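PDB 3SVT: short-chain type dehydrogenase/reductase from Mycobacterium ulcerans, which probably catalyses an NAD-dependent oxidation or reduction, as expected of a member of the short-chain dehydrogenase/reductase family. Local coordinates for residues E77-V82 with L131-R136. Numbering follows the deposited sequence.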
loop_
_atom_site.group_PDB
_atom_site.type_symbol
_atom_site.label_atom_id
_atom_site.label_comp_id
_atom_site.label_asym_id
_atom_site.label_seq_id
_atom_site.Cartn_x
_atom_site.Cartn_y
_atom_site.Cartn_z
ATOM N N GLU B 77 -10.211 1.609 -33.865
ATOM C CA GLU B 77 -9.343 0.505 -34.290
ATOM C C GLU B 77 -9.311 -0.610 -33.264
ATOM O O GLU B 77 -9.387 -1.785 -33.627
ATOM C CB GLU B 77 -7.931 0.995 -34.565
ATOM C CG GLU B 77 -7.846 1.916 -35.750
ATOM C CD GLU B 77 -6.415 2.167 -36.178
ATOM O OE1 GLU B 77 -5.568 1.257 -36.059
ATOM O OE2 GLU B 77 -6.136 3.270 -36.638
ATOM N N THR B 78 -9.224 -0.222 -31.987
ATOM C CA THR B 78 -9.355 -1.152 -30.834
ATOM C C THR B 78 -10.702 -1.887 -30.818
ATOM O O THR B 78 -10.764 -3.101 -30.637
ATOM C CB THR B 78 -9.167 -0.360 -29.503
ATOM O OG1 THR B 78 -7.860 0.246 -29.506
ATOM C CG2 THR B 78 -9.328 -1.259 -28.244
ATOM N N ALA B 79 -11.782 -1.152 -31.023
ATOM C CA ALA B 79 -13.117 -1.747 -31.025
ATOM C C ALA B 79 -13.267 -2.781 -32.148
ATOM O O ALA B 79 -13.919 -3.825 -31.985
ATOM C CB ALA B 79 -14.186 -0.634 -31.160
ATOM N N ARG B 80 -12.668 -2.491 -33.297
ATOM C CA ARG B 80 -12.772 -3.384 -34.460
ATOM C C ARG B 80 -12.037 -4.694 -34.220
ATOM O O ARG B 80 -12.529 -5.761 -34.557
ATOM C CB ARG B 80 -12.179 -2.744 -35.697
ATOM C CG ARG B 80 -13.087 -1.771 -36.385
ATOM C CD ARG B 80 -12.607 -1.568 -37.796
ATOM N NE ARG B 80 -12.722 -0.187 -38.252
ATOM C CZ ARG B 80 -13.872 0.474 -38.425
ATOM N NH1 ARG B 80 -15.050 -0.088 -38.141
ATOM N NH2 ARG B 80 -13.839 1.727 -38.871
ATOM N N ALA B 81 -10.857 -4.574 -33.628
ATOM C CA ALA B 81 -10.039 -5.707 -33.275
ATOM C C ALA B 81 -10.733 -6.582 -32.263
ATOM O O ALA B 81 -10.654 -7.800 -32.336
ATOM C CB ALA B 81 -8.698 -5.209 -32.725
ATOM N N VAL B 82 -11.406 -5.971 -31.294
ATOM C CA VAL B 82 -12.149 -6.744 -30.314
ATOM C C VAL B 82 -13.349 -7.470 -30.959
ATOM O O VAL B 82 -13.631 -8.585 -30.609
ATOM C CB VAL B 82 -12.612 -5.872 -29.145
ATOM C CG1 VAL B 82 -13.546 -6.643 -28.259
ATOM C CG2 VAL B 82 -11.368 -5.344 -28.331
ATOM N N LEU B 131 -9.829 -2.190 -22.482
ATOM C CA LEU B 131 -10.632 -2.755 -21.400
ATOM C C LEU B 131 -12.147 -2.548 -21.624
ATOM O O LEU B 131 -12.928 -3.478 -21.446
ATOM C CB LEU B 131 -10.198 -2.154 -20.077
ATOM C CG LEU B 131 -10.894 -2.614 -18.773
ATOM C CD1 LEU B 131 -10.459 -3.987 -18.253
ATOM C CD2 LEU B 131 -10.651 -1.597 -17.721
ATOM N N LYS B 132 -12.537 -1.325 -22.005
ATOM C CA LYS B 132 -13.926 -0.979 -22.277
ATOM C C LYS B 132 -14.543 -1.995 -23.213
ATOM O O LYS B 132 -15.561 -2.602 -22.900
ATOM C CB LYS B 132 -13.982 0.416 -22.906
ATOM C CG LYS B 132 -15.379 0.991 -23.239
ATOM C CD LYS B 132 -15.242 2.405 -23.748
ATOM C CE LYS B 132 -16.505 2.962 -24.386
ATOM N NZ LYS B 132 -16.220 4.300 -25.035
ATOM N N HIS B 133 -13.911 -2.188 -24.366
ATOM C CA HIS B 133 -14.514 -2.994 -25.411
ATOM C C HIS B 133 -14.347 -4.488 -25.186
ATOM O O HIS B 133 -15.275 -5.278 -25.462
ATOM C CB HIS B 133 -14.010 -2.533 -26.788
ATOM C CG HIS B 133 -14.483 -1.160 -27.148
ATOM N ND1 HIS B 133 -15.735 -0.927 -27.670
ATOM C CD2 HIS B 133 -13.902 0.058 -27.003
ATOM C CE1 HIS B 133 -15.898 0.371 -27.857
ATOM N NE2 HIS B 133 -14.800 0.994 -27.457
ATOM N N ALA B 134 -13.189 -4.895 -24.676
ATOM C CA ALA B 134 -12.991 -6.309 -24.362
ATOM C C ALA B 134 -13.968 -6.761 -23.269
ATOM O O ALA B 134 -14.568 -7.848 -23.351
ATOM C CB ALA B 134 -11.551 -6.530 -23.915
ATOM N N ALA B 135 -14.110 -5.907 -22.251
ATOM C CA ALA B 135 -15.027 -6.131 -21.148
ATOM C C ALA B 135 -16.458 -6.346 -21.632
ATOM O O ALA B 135 -17.146 -7.226 -21.122
ATOM C CB ALA B 135 -14.975 -4.978 -20.162
ATOM N N ARG B 136 -16.917 -5.543 -22.591
ATOM C CA ARG B 136 -18.287 -5.712 -23.095
ATOM C C ARG B 136 -18.533 -7.168 -23.539
ATOM O O ARG B 136 -19.534 -7.764 -23.180
ATOM C CB ARG B 136 -18.566 -4.783 -24.271
ATOM C CG ARG B 136 -18.670 -3.305 -23.915
ATOM C CD ARG B 136 -18.822 -2.464 -25.209
ATOM N NE ARG B 136 -19.043 -1.054 -24.914
ATOM C CZ ARG B 136 -19.326 -0.108 -25.815
ATOM N NH1 ARG B 136 -19.416 -0.379 -27.113
ATOM N NH2 ARG B 136 -19.508 1.131 -25.410
#
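Ala79 and Val82 face His133 and Ala134 across two helical segments that run nearly parallel, their axes inclined by 24° and 9.2 Å apart at closest approach, with the CA atoms of Ala79 and His133 5.9 Å from each other. Their parent helices, 75-89 and 113-140, follow the parallel strands 64-69 and 94-97 of the Rossmann fold and pack side by side on the sheet; here one methyl covers a ring while a branched valine packs on the helix backbone beside it. The methyl of Ala79 sits over the centre of the His133 imidazole, its CB 3.9 Å from the ring centroid and 11° off the ring normal, a CH-pi contact made squarely on the face. Against the opposite face, toward its rim, lies CG of Lys132, and His133 CE1 in turn sits over the rim of the Arg136 guanidinium face. His133 CG stands anti to its own carbonyl carbon (chi1 -67°), which swings the imidazole toward helix 75-89 and under that methyl. One turn further along, Val82 supplies the other main contact, with both branches. Its CG1, anti to the backbone N, packs against the backbone of the other helix, 3.6 Å from His133 O and 4.0 Å from Ala134 CA. CG2 lies beside Ala134 N and His133 CB. The polar end of the imidazole is engaged nearby: NE2 hydrogen-bonds to Glu75 OE2, the same oxygen that forms a salt bridge with Lys132 NZ. Lys132 NZ and Arg136 NE also carry helix 113-140 to a second subunit, hydrogen-bonding to Val111 O and Thr109 O of that chain. Between the segments themselves the chemistry is thus apolar, and dispersion and shape do the joining; the bond to Glu75 probably fixes the rotation of the imidazole, keeping its face presented to Ala79.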